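Local coordinates for protein nine-heme cytochrome C (Desulfovibrio desulfuricans, PDB 1OFW) that carries electrons through nine c-type hemes and may form part of a transmembrane redox complex that passes them to the cytoplasm for sulfate reduction, at residues G269-G273 with M274-R278; A160-V163 with L164-T168; P135-P139 with E140-K144; G148-P152 with G153-A157. All coordinates share one frame; numbering follows the deposited sequence.

Interaction 1 (G269-G273 with M274-R278). With HEC (heme c), chain J.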
loop_
_atom_site.group_PDB
_atom_site.type_symbol
_atom_site.label_atom_id
_atom_site.label_comp_id
_atom_site.label_asym_id
_atom_site.label_seq_id
_atom_site.Cartn_x
_atom_site.Cartn_y
_atom_site.Cartn_z
ATOM N N GLY A 269 -17.173 -4.880 8.668
ATOM C CA GLY A 269 -15.769 -4.577 8.943
ATOM C C GLY A 269 -15.347 -3.248 8.391
ATOM O O GLY A 269 -14.668 -2.449 9.021
ATOM N N CYS A 270 -15.779 -3.010 7.153
ATOM C CA CYS A 270 -15.478 -1.711 6.550
ATOM C C CYS A 270 -16.241 -0.604 7.236
ATOM O O CYS A 270 -15.692 0.455 7.578
ATOM C CB CYS A 270 -15.801 -1.689 5.049
ATOM S SG CYS A 270 -15.585 0.006 4.403
ATOM N N HIS A 271 -17.551 -0.829 7.482
ATOM C CA HIS A 271 -18.342 0.168 8.187
ATOM C C HIS A 271 -17.697 0.598 9.512
ATOM O O HIS A 271 -17.644 1.799 9.819
ATOM C CB HIS A 271 -19.781 -0.343 8.425
ATOM C CG HIS A 271 -20.583 -0.422 7.163
ATOM N ND1 HIS A 271 -21.828 -1.017 7.160
ATOM C CD2 HIS A 271 -20.366 -0.036 5.890
ATOM C CE1 HIS A 271 -22.338 -0.965 5.931
ATOM N NE2 HIS A 271 -21.465 -0.376 5.129
ATOM N N LYS A 272 -17.211 -0.369 10.264
ATOM C CA LYS A 272 -16.547 -0.017 11.512
ATOM C C LYS A 272 -15.232 0.693 11.222
ATOM O O LYS A 272 -14.930 1.711 11.852
ATOM C CB LYS A 272 -16.357 -1.262 12.354
ATOM C CG LYS A 272 -15.719 -1.008 13.721
ATOM C CD LYS A 272 -15.077 -2.274 14.279
ATOM C CE LYS A 272 -13.877 -1.899 15.162
ATOM N NZ LYS A 272 -14.237 -1.793 16.602
ATOM N N GLY A 273 -14.426 0.217 10.281
ATOM C CA GLY A 273 -13.154 0.869 10.014
ATOM C C GLY A 273 -13.252 2.310 9.589
ATOM O O GLY A 273 -12.337 3.088 9.885
ATOM N N MET A 274 -14.330 2.711 8.923
ATOM C CA MET A 274 -14.368 4.128 8.517
ATOM C C MET A 274 -15.502 4.846 9.218
ATOM O O MET A 274 -15.944 5.903 8.782
ATOM C CB MET A 274 -14.285 4.215 6.989
ATOM C CG MET A 274 -15.386 3.590 6.175
ATOM S SD MET A 274 -15.068 3.669 4.406
ATOM C CE MET A 274 -15.074 5.424 4.027
ATOM N N ASP A 275 -15.970 4.328 10.352
ATOM C CA ASP A 275 -16.887 4.959 11.251
ATOM C C ASP A 275 -18.198 5.371 10.587
ATOM O O ASP A 275 -18.663 6.506 10.762
ATOM C CB ASP A 275 -16.235 6.254 11.793
ATOM C CG ASP A 275 -14.782 6.035 12.208
ATOM O OD1 ASP A 275 -14.614 5.300 13.214
ATOM O OD2 ASP A 275 -13.852 6.574 11.548
ATOM N N VAL A 276 -18.784 4.419 9.869
ATOM C CA VAL A 276 -20.046 4.664 9.156
ATOM C C VAL A 276 -21.165 4.738 10.173
ATOM O O VAL A 276 -21.352 3.916 11.063
ATOM C CB VAL A 276 -20.301 3.573 8.124
ATOM C CG1 VAL A 276 -21.739 3.639 7.563
ATOM C CG2 VAL A 276 -19.321 3.651 6.976
ATOM N N ALA A 277 -21.941 5.807 10.076
ATOM C CA ALA A 277 -22.941 6.060 11.086
ATOM C C ALA A 277 -24.201 5.225 10.945
ATOM O O ALA A 277 -24.820 4.879 11.940
ATOM C CB ALA A 277 -23.378 7.520 11.017
ATOM N N ARG A 278 -24.556 4.906 9.709
ATOM C CA ARG A 278 -25.733 4.058 9.498
ATOM C C ARG A 278 -25.424 3.183 8.308
ATOM O O ARG A 278 -24.997 3.727 7.278
ATOM C CB ARG A 278 -26.958 4.914 9.217
ATOM C CG ARG A 278 -28.182 4.129 8.769
ATOM C CD ARG A 278 -29.258 5.087 8.272
ATOM N NE ARG A 278 -30.407 4.299 7.789
ATOM C CZ ARG A 278 -30.610 3.916 6.539
ATOM N NH1 ARG A 278 -29.769 4.205 5.550
ATOM N NH2 ARG A 278 -31.712 3.209 6.326
HETATM FE FE HEC J . -21.732 -0.113 3.155
HETATM C CHA HEC J . -23.237 2.859 3.782
HETATM C CHB HEC J . -24.776 -1.686 3.217
HETATM C CHC HEC J . -20.222 -3.087 2.511
HETATM C CHD HEC J . -18.667 1.453 3.078
HETATM N NA HEC J . -23.627 0.455 3.446
HETATM C C1A HEC J . -24.064 1.757 3.686
HETATM C C2A HEC J . -25.502 1.767 3.814
HETATM C C3A HEC J . -25.926 0.502 3.680
HETATM C C4A HEC J . -24.764 -0.320 3.429
HETATM C CMA HEC J . -27.334 -0.106 3.765
HETATM C CAA HEC J . -26.320 3.044 4.038
HETATM C CBA HEC J . -26.805 3.640 2.708
HETATM C CGA HEC J . -26.204 3.217 1.395
HETATM O O1A HEC J . -25.285 3.970 0.975
HETATM O O2A HEC J . -26.599 2.211 0.731
HETATM N NB HEC J . -22.359 -1.989 2.978
HETATM C C1B HEC J . -23.672 -2.466 2.983
HETATM C C2B HEC J . -23.681 -3.891 2.727
HETATM C C3B HEC J . -22.406 -4.290 2.527
HETATM C C4B HEC J . -21.589 -3.100 2.675
HETATM C CMB HEC J . -24.965 -4.719 2.713
HETATM C CAB HEC J . -21.847 -5.671 2.223
HETATM C CBB HEC J . -22.597 -6.427 1.103
HETATM N NC HEC J . -19.830 -0.678 2.911
HETATM C C1C HEC J . -19.424 -1.968 2.646
HETATM C C2C HEC J . -17.964 -2.045 2.561
HETATM C C3C HEC J . -17.541 -0.778 2.667
HETATM C C4C HEC J . -18.680 0.076 2.893
HETATM C CMC HEC J . -17.211 -3.380 2.424
HETATM C CAC HEC J . -16.117 -0.173 2.676
HETATM C CBC HEC J . -15.081 -0.935 1.852
HETATM N ND HEC J . -21.094 1.772 3.363
HETATM C C1D HEC J . -19.785 2.226 3.291
HETATM C C2D HEC J . -19.757 3.661 3.505
HETATM C C3D HEC J . -21.026 4.055 3.724
HETATM C C4D HEC J . -21.872 2.894 3.616
HETATM C CMD HEC J . -18.480 4.522 3.506
HETATM C CAD HEC J . -21.456 5.499 4.062
HETATM C CBD HEC J . -22.039 6.139 2.788
HETATM C CGD HEC J . -20.937 6.760 1.952
HETATM O O1D HEC J . -20.632 6.197 0.876
HETATM O O2D HEC J . -20.395 7.787 2.414
HETATM O O HOH W 1 -11.394 5.807 10.582
#
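A Schellman motif ends helix 259-273 just behind a CXXCH heme-attachment signature, and it folds Val-276 back onto His-271. Met-274 N makes the last helical bond, to Cys-270 O, and its side chain lies beside that of Cys-270. Asp-275 is the C-prime residue, with a positive phi of 57°. The reversal lets Val-276 N reach His-271 O at 2.9 Å in an almost straight bond, while Asp-275 N bonds Lys-272 O at 3.2 Å. A water donating to both Gly-273 O and Asp-275 OD2 joins the helix end to this carboxylate.

The same turn carries heme #8 of the class III cytochrome c family region. Cys-270 SG forms the thioether to heme CAC (1.8 Å); Cys-267 makes the other covalent link. His-271 NE2 binds the iron at 2.0 Å, and His-200 is the second axial ligand. Val-276 suits the corner between imidazole and porphyrin because its two rigid branches divide the work: CG1 lies over one face of the His-271 ring, offset toward its rim, and CG2 sits 3.5 Å from heme C2D. Met-274 is the flexible counterpart. Its CG stands between backbone N and carbonyl carbon (chi1 62°), which brings SD to 3.7 Å from Cys-270 SG, and the bend at the end of the chain leaves CE 3.6 Å from the heme methyl CMD.

Interaction 2 (A160-V163 with L164-T168)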
loop_
_atom_site.group_PDB
_atom_site.type_symbol
_atom_site.label_atom_id
_atom_site.label_comp_id
_atom_site.label_asym_id
_atom_site.label_seq_id
_atom_site.Cartn_x
_atom_site.Cartn_y
_atom_site.Cartn_z
ATOM N N ALA A 160 15.591 11.710 -12.027
ATOM C CA ALA A 160 14.649 12.537 -12.782
ATOM C C ALA A 160 14.054 11.810 -13.956
ATOM O O ALA A 160 12.873 11.942 -14.282
ATOM C CB ALA A 160 15.374 13.791 -13.258
ATOM N N GLU A 161 14.848 11.022 -14.653
ATOM C CA GLU A 161 14.354 10.240 -15.776
ATOM C C GLU A 161 13.274 9.283 -15.301
ATOM O O GLU A 161 12.214 9.105 -15.887
ATOM C CB GLU A 161 15.510 9.504 -16.455
ATOM C CG GLU A 161 15.034 8.564 -17.536
ATOM C CD GLU A 161 16.199 7.927 -18.282
ATOM O OE1 GLU A 161 17.363 8.111 -17.887
ATOM O OE2 GLU A 161 15.920 7.233 -19.280
ATOM N N THR A 162 13.542 8.663 -14.160
ATOM C CA THR A 162 12.552 7.741 -13.596
ATOM C C THR A 162 11.276 8.449 -13.238
ATOM O O THR A 162 10.163 8.045 -13.628
ATOM C CB THR A 162 13.151 7.055 -12.350
ATOM O OG1 THR A 162 14.318 6.342 -12.711
ATOM C CG2 THR A 162 12.181 6.014 -11.776
ATOM N N VAL A 163 11.365 9.536 -12.464
ATOM C CA VAL A 163 10.188 10.275 -12.024
ATOM C C VAL A 163 9.377 10.771 -13.220
ATOM O O VAL A 163 8.136 10.705 -13.232
ATOM C CB VAL A 163 10.525 11.443 -11.087
ATOM C CG1 VAL A 163 9.346 12.363 -10.885
ATOM C CG2 VAL A 163 10.987 10.872 -9.746
ATOM N N LEU A 164 10.087 11.260 -14.244
ATOM C CA LEU A 164 9.329 11.878 -15.334
ATOM C C LEU A 164 8.613 10.858 -16.184
ATOM O O LEU A 164 7.624 11.216 -16.850
ATOM C CB LEU A 164 10.303 12.755 -16.130
ATOM C CG LEU A 164 10.799 13.984 -15.342
ATOM C CD1 LEU A 164 11.892 14.680 -16.136
ATOM C CD2 LEU A 164 9.666 14.957 -15.020
ATOM N N ALA A 165 9.034 9.605 -16.185
ATOM C CA ALA A 165 8.347 8.585 -16.961
ATOM C C ALA A 165 7.289 7.832 -16.136
ATOM O O ALA A 165 6.687 6.900 -16.686
ATOM C CB ALA A 165 9.292 7.552 -17.510
ATOM N N GLN A 166 7.105 8.203 -14.873
ATOM C CA GLN A 166 6.160 7.442 -14.050
ATOM C C GLN A 166 4.743 7.764 -14.503
ATOM O O GLN A 166 4.410 8.898 -14.836
ATOM C CB GLN A 166 6.314 7.760 -12.577
ATOM C CG GLN A 166 7.493 7.027 -11.939
ATOM C CD GLN A 166 7.777 7.586 -10.558
ATOM O OE1 GLN A 166 7.147 8.562 -10.142
ATOM N NE2 GLN A 166 8.764 6.985 -9.928
ATOM N N LYS A 167 3.937 6.715 -14.487
ATOM C CA LYS A 167 2.543 6.839 -14.878
ATOM C C LYS A 167 1.692 6.118 -13.824
ATOM O O LYS A 167 2.108 5.081 -13.335
ATOM C CB LYS A 167 2.322 6.256 -16.276
ATOM C CG LYS A 167 2.807 7.171 -17.385
ATOM C CD LYS A 167 2.448 6.707 -18.780
ATOM C CE LYS A 167 1.462 5.547 -18.824
ATOM N NZ LYS A 167 0.031 5.998 -18.730
ATOM N N THR A 168 0.581 6.733 -13.476
ATOM C CA THR A 168 -0.363 6.172 -12.533
ATOM C C THR A 168 -1.412 5.358 -13.295
ATOM O O THR A 168 -1.827 5.804 -14.361
ATOM C CB THR A 168 -1.066 7.301 -11.768
ATOM O OG1 THR A 168 -0.005 8.112 -11.266
ATOM C CG2 THR A 168 -1.888 6.758 -10.619
#
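Ala-160 opens the last turn of helix 152-164 and Leu-164 closes it, where the chain leaves the helix for the loop toward strand 181-183. Ala-160 O accepts from Leu-164 N at 2.9 Å, and the leucine chain folds beside the same carbonyl, its CG 3.1 Å from Ala-160 O. The small methyl of Ala-160 is well matched to a surface turn that also meets Leu-3. One residue on, Glu-161 O takes the amide of Ala-165 at 3.2 Å. The glutamate side chain turns off elsewhere, and its OE2 is probably hydrogen-bonded to Ser-136 OG in the loop before helix 139-147.

Thr-162 is the buried member of the turn. Its OG1 pairs with Leu-158 O and Thr-134 N, so the hydroxyl is satisfied without help from residues 164-168. CG2, anti to the backbone N, is left to meet Gln-166, whose NE2 lies 4.0 Å away. Ala-165 N also makes a weak bond to Thr-162 O. Val-163 closes the walk: Gln-166 N binds Val-163 O at 3.2 Å, while the branched valine side chain packs on Val-34 and Asn-36 of strand 33-36.

Gln-166 folds back, its aliphatic CG 3.3 Å from Thr-162 O, and its side chain comes within about 4 Å of a bound heme. Backbone bonds therefore hold the helix end together, whereas the side chains meet mainly by van der Waals contact; the polar ends of Glu-161 and Thr-162 tie the turn to Ser-136 and Thr-134.

Interaction 3 (P135-P139 with E140-K144)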
loop_
_atom_site.group_PDB
_atom_site.type_symbol
_atom_site.label_atom_id
_atom_site.label_comp_id
_atom_site.label_asym_id
_atom_site.label_seq_id
_atom_site.Cartn_x
_atom_site.Cartn_y
_atom_site.Cartn_z
ATOM N N PRO A 135 14.852 1.947 -16.819
ATOM C CA PRO A 135 15.642 0.973 -17.580
ATOM C C PRO A 135 16.928 1.533 -18.123
ATOM O O PRO A 135 17.823 0.785 -18.496
ATOM C CB PRO A 135 14.739 0.642 -18.776
ATOM C CG PRO A 135 13.361 0.874 -18.246
ATOM C CD PRO A 135 13.494 2.109 -17.387
ATOM N N SER A 136 17.093 2.840 -18.166
ATOM C CA SER A 136 18.321 3.431 -18.681
ATOM C C SER A 136 19.544 3.256 -17.801
ATOM O O SER A 136 20.696 3.355 -18.249
ATOM C CB SER A 136 18.063 4.934 -18.885
ATOM O OG SER A 136 16.978 5.093 -19.787
ATOM N N MET A 137 19.365 3.015 -16.496
ATOM C CA MET A 137 20.544 2.802 -15.648
ATOM C C MET A 137 21.387 1.648 -16.150
ATOM O O MET A 137 20.830 0.594 -16.446
ATOM C CB MET A 137 20.078 2.506 -14.211
ATOM C CG MET A 137 21.255 2.243 -13.284
ATOM S SD MET A 137 20.788 1.632 -11.670
ATOM C CE MET A 137 20.185 0.008 -12.012
ATOM N N THR A 138 22.698 1.776 -16.254
ATOM C CA THR A 138 23.507 0.660 -16.734
ATOM C C THR A 138 24.016 -0.189 -15.588
ATOM O O THR A 138 24.040 0.227 -14.429
ATOM C CB THR A 138 24.775 1.180 -17.466
ATOM O OG1 THR A 138 25.562 1.917 -16.510
ATOM C CG2 THR A 138 24.458 2.140 -18.594
ATOM N N PRO A 139 24.511 -1.399 -15.838
ATOM C CA PRO A 139 25.168 -2.160 -14.772
ATOM C C PRO A 139 26.379 -1.476 -14.171
ATOM O O PRO A 139 26.657 -1.616 -12.979
ATOM C CB PRO A 139 25.612 -3.438 -15.489
ATOM C CG PRO A 139 24.688 -3.547 -16.655
ATOM C CD PRO A 139 24.438 -2.125 -17.112
ATOM N N GLU A 140 27.134 -0.695 -14.949
ATOM C CA GLU A 140 28.218 0.096 -14.367
ATOM C C GLU A 140 27.727 1.159 -13.383
ATOM O O GLU A 140 28.330 1.365 -12.312
ATOM C CB GLU A 140 29.010 0.720 -15.537
ATOM C CG GLU A 140 29.192 -0.291 -16.678
ATOM C CD GLU A 140 28.127 -0.316 -17.749
ATOM O OE1 GLU A 140 27.928 0.651 -18.527
ATOM O OE2 GLU A 140 27.424 -1.329 -17.889
ATOM N N GLN A 141 26.635 1.844 -13.729
ATOM C CA GLN A 141 26.026 2.807 -12.805
ATOM C C GLN A 141 25.544 2.123 -11.528
ATOM O O GLN A 141 25.709 2.603 -10.417
ATOM C CB GLN A 141 24.880 3.520 -13.521
ATOM C CG GLN A 141 25.333 4.694 -14.381
ATOM C CD GLN A 141 24.215 5.205 -15.273
ATOM O OE1 GLN A 141 23.297 4.518 -15.688
ATOM N NE2 GLN A 141 24.332 6.492 -15.561
ATOM N N MET A 142 24.948 0.942 -11.670
ATOM C CA MET A 142 24.548 0.171 -10.459
ATOM C C MET A 142 25.703 -0.097 -9.549
ATOM O O MET A 142 25.616 0.042 -8.334
ATOM C CB MET A 142 23.861 -1.115 -10.955
ATOM C CG MET A 142 23.412 -2.022 -9.806
ATOM S SD MET A 142 22.005 -1.305 -8.916
ATOM C CE MET A 142 21.487 -2.698 -7.932
ATOM N N GLN A 143 26.871 -0.499 -10.145
ATOM C CA GLN A 143 28.037 -0.767 -9.330
ATOM C C GLN A 143 28.514 0.464 -8.584
ATOM O O GLN A 143 28.843 0.464 -7.407
ATOM C CB GLN A 143 29.229 -1.284 -10.173
ATOM C CG GLN A 143 28.995 -2.702 -10.702
ATOM C CD GLN A 143 28.861 -3.689 -9.553
ATOM O OE1 GLN A 143 29.757 -3.776 -8.702
ATOM N NE2 GLN A 143 27.714 -4.355 -9.502
ATOM N N LYS A 144 28.528 1.589 -9.313
ATOM C CA LYS A 144 28.951 2.821 -8.645
ATOM C C LYS A 144 28.004 3.227 -7.536
ATOM O O LYS A 144 28.399 3.754 -6.505
ATOM C CB LYS A 144 29.105 3.953 -9.665
ATOM C CG LYS A 144 30.093 3.635 -10.789
ATOM C CD LYS A 144 30.234 4.793 -11.778
ATOM C CE LYS A 144 31.653 4.810 -12.353
ATOM N NZ LYS A 144 31.685 5.276 -13.773
HETATM O O HOH W 2 27.216 3.598 -17.566
HETATM O O HOH W 3 25.798 -4.157 -11.856
#
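Thr-138 and Gln-141 form a capping box at the start of helix 139-147, and the apolar pair Met-137 and Met-142 flanks it as a hydrophobic staple. The box is the tight part. Gln-141 N donates to Thr-138 OG1 at 3.0 Å, and Thr-138 N answers with a bond to Gln-141 OE1 at 2.9 Å. Threonine fits the N-cap because its first torsion tucks OG1 under the opening turn, facing an amide that has no earlier helical carbonyl. Glutamine is long enough to swing its amide oxygen back to the N-cap. On the staple side the methionines cross obliquely, Met-137 CE 3.8 Å from Met-142 SD, and both side chains also rest on Pro-32.

The opposite character appears around Pro-139 and Glu-140, which are solvent-exposed. Proline suits the first helical turn, where its missing N-H costs nothing. Glu-140 bends at chi2 (90°) and lies alongside the proline ring, OE2 3.2 Å from Pro-139 CD. Water mediates here: one molecule links Thr-138 OG1 to Glu-140 OE1, and another donates to Pro-139 O at 2.9 Å while accepting from Gln-143 NE2, which also bonds Asn-24 O.

Interaction 4 (G148-P152 with G153-A157)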
loop_
_atom_site.group_PDB
_atom_site.type_symbol
_atom_site.label_atom_id
_atom_site.label_comp_id
_atom_site.label_asym_id
_atom_site.label_seq_id
_atom_site.Cartn_x
_atom_site.Cartn_y
_atom_site.Cartn_z
ATOM N N GLY A 148 29.114 3.698 -3.887
ATOM C CA GLY A 148 29.058 5.024 -3.310
ATOM C C GLY A 148 29.883 6.020 -4.108
ATOM O O GLY A 148 30.142 7.138 -3.633
ATOM N N THR A 149 30.275 5.651 -5.306
ATOM C CA THR A 149 31.130 6.488 -6.140
ATOM C C THR A 149 30.351 7.043 -7.307
ATOM O O THR A 149 30.834 7.705 -8.209
ATOM C CB THR A 149 32.374 5.720 -6.617
ATOM O OG1 THR A 149 32.010 4.674 -7.536
ATOM C CG2 THR A 149 33.079 5.001 -5.467
ATOM N N LEU A 150 29.036 6.815 -7.350
ATOM C CA LEU A 150 28.248 7.386 -8.420
ATOM C C LEU A 150 28.241 8.923 -8.269
ATOM O O LEU A 150 28.026 9.393 -7.164
ATOM C CB LEU A 150 26.803 6.850 -8.420
ATOM C CG LEU A 150 25.900 7.264 -9.583
ATOM C CD1 LEU A 150 26.327 6.663 -10.906
ATOM C CD2 LEU A 150 24.430 6.905 -9.320
ATOM N N LEU A 151 28.454 9.633 -9.364
ATOM C CA LEU A 151 28.458 11.098 -9.271
ATOM C C LEU A 151 27.073 11.628 -8.946
ATOM O O LEU A 151 26.117 11.124 -9.537
ATOM C CB LEU A 151 28.962 11.732 -10.569
ATOM C CG LEU A 151 30.470 11.542 -10.821
ATOM C CD1 LEU A 151 30.813 11.898 -12.249
ATOM C CD2 LEU A 151 31.252 12.358 -9.804
ATOM N N PRO A 152 26.953 12.616 -8.081
ATOM C CA PRO A 152 25.625 13.081 -7.680
ATOM C C PRO A 152 24.790 13.549 -8.882
ATOM O O PRO A 152 23.559 13.411 -8.815
ATOM C CB PRO A 152 25.896 14.252 -6.729
ATOM C CG PRO A 152 27.301 14.032 -6.256
ATOM C CD PRO A 152 28.017 13.427 -7.435
ATOM N N GLY A 153 25.426 14.075 -9.912
ATOM C CA GLY A 153 24.728 14.487 -11.119
ATOM C C GLY A 153 24.167 13.290 -11.864
ATOM O O GLY A 153 23.133 13.367 -12.527
ATOM N N ASP A 154 24.839 12.145 -11.766
ATOM C CA ASP A 154 24.364 10.922 -12.381
ATOM C C ASP A 154 23.188 10.365 -11.573
ATOM O O ASP A 154 22.213 9.907 -12.191
ATOM C CB ASP A 154 25.515 9.934 -12.450
ATOM C CG ASP A 154 26.471 10.158 -13.613
ATOM O OD1 ASP A 154 27.292 9.240 -13.833
ATOM O OD2 ASP A 154 26.424 11.198 -14.297
ATOM N N ASN A 155 23.280 10.422 -10.257
ATOM C CA ASN A 155 22.148 9.943 -9.443
ATOM C C ASN A 155 20.922 10.795 -9.786
ATOM O O ASN A 155 19.827 10.328 -10.130
ATOM C CB ASN A 155 22.483 9.978 -7.978
ATOM C CG ASN A 155 21.465 9.361 -7.053
ATOM O OD1 ASN A 155 20.291 9.754 -7.014
ATOM N ND2 ASN A 155 21.920 8.395 -6.278
ATOM N N GLU A 156 21.081 12.118 -9.780
ATOM C CA GLU A 156 19.887 12.952 -10.018
ATOM C C GLU A 156 19.324 12.782 -11.418
ATOM O O GLU A 156 18.096 12.863 -11.624
ATOM C CB GLU A 156 20.252 14.422 -9.736
ATOM C CG GLU A 156 20.565 14.614 -8.260
ATOM C CD GLU A 156 21.007 16.012 -7.886
ATOM O OE1 GLU A 156 21.912 16.547 -8.566
ATOM O OE2 GLU A 156 20.439 16.541 -6.901
ATOM N N ALA A 157 20.179 12.544 -12.408
ATOM C CA ALA A 157 19.682 12.374 -13.759
ATOM C C ALA A 157 18.852 11.079 -13.849
ATOM O O ALA A 157 17.796 11.123 -14.463
ATOM C CB ALA A 157 20.773 12.352 -14.819
HETATM O O HOH W 4 28.904 8.327 -12.053
#
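Leu-150 reaches over the first turn of helix 152-164 with both methyls, CD1 3.7 Å from Asp-154 CB and CD2 3.8 Å from Asn-155 CA. The two branches straddle neighbouring residues, which a leucine fork does easily once CG is anti to the backbone N (chi1 -174°). Asp-154 meets the leucine mainly with its CB. Its carboxylate goes another way: OD1 accepts from a water at 2.6 Å, and that water accepts in turn from Leu-151 N at 3.0 Å.

Leu-151 occupies the N-cap without a polar side chain to offer. The water bridge to Asp-154, three residues on, thus spans the positions that a capping box would join directly. The negative carboxylate at this helix start would probably interact favourably with the helix dipole. Leu-151 O is gripped by the backbone, firmly by Asn-155 N at 3.0 Å and weakly by Asp-154 N. Pro-152 supplies the first helical residue, its ring restricting phi to a helical value, and Pro-152 O accepts from Glu-156 N at 3.0 Å. The glutamate chain leans over that carbonyl, its CG 3.3 Å from Pro-152 O.

Farther out, Asn-155 is anchored through OD1 to Val-15 N, and its side chain touches Phe-17, which Leu-150 also meets. Leu-150 leans in addition on Gln-141 and Lys-144 of helix 139-147. That helix ends in a Schellman motif, Thr-149 N binding Lys-144 O, with Gly-148 as C-prime residue: at its phi of 87° a CB would jam against the preceding carbonyl O, so lacking a side chain suits it.

In the fold
Interactions 3, 4 and 2 follow one another along the chain and cover two successive helices joined by a short loop: 3 starts helix 139-147, 4 turns into helix 152-164, and 2 ends that second helix. Interactions 3 and 4 have centres about 11 Å apart and are tied by a probable hydrogen bond from Thr-149 N to Lys-144 O (2.9 Å), with Gln-141 CG packed against Leu-150 CD1 beside it. Interaction 2 lies about 17 Å from either, centre to centre; a probable hydrogen bond between Ser-136 and Glu-161 ties it to interaction 3. Gln-166, Met-142 and Asn-155 approach hemes without binding them. Interaction 1, by contrast, holds heme #8 itself, on the opposite side of the chain's centre, with centres 36 to 48 Å from the others.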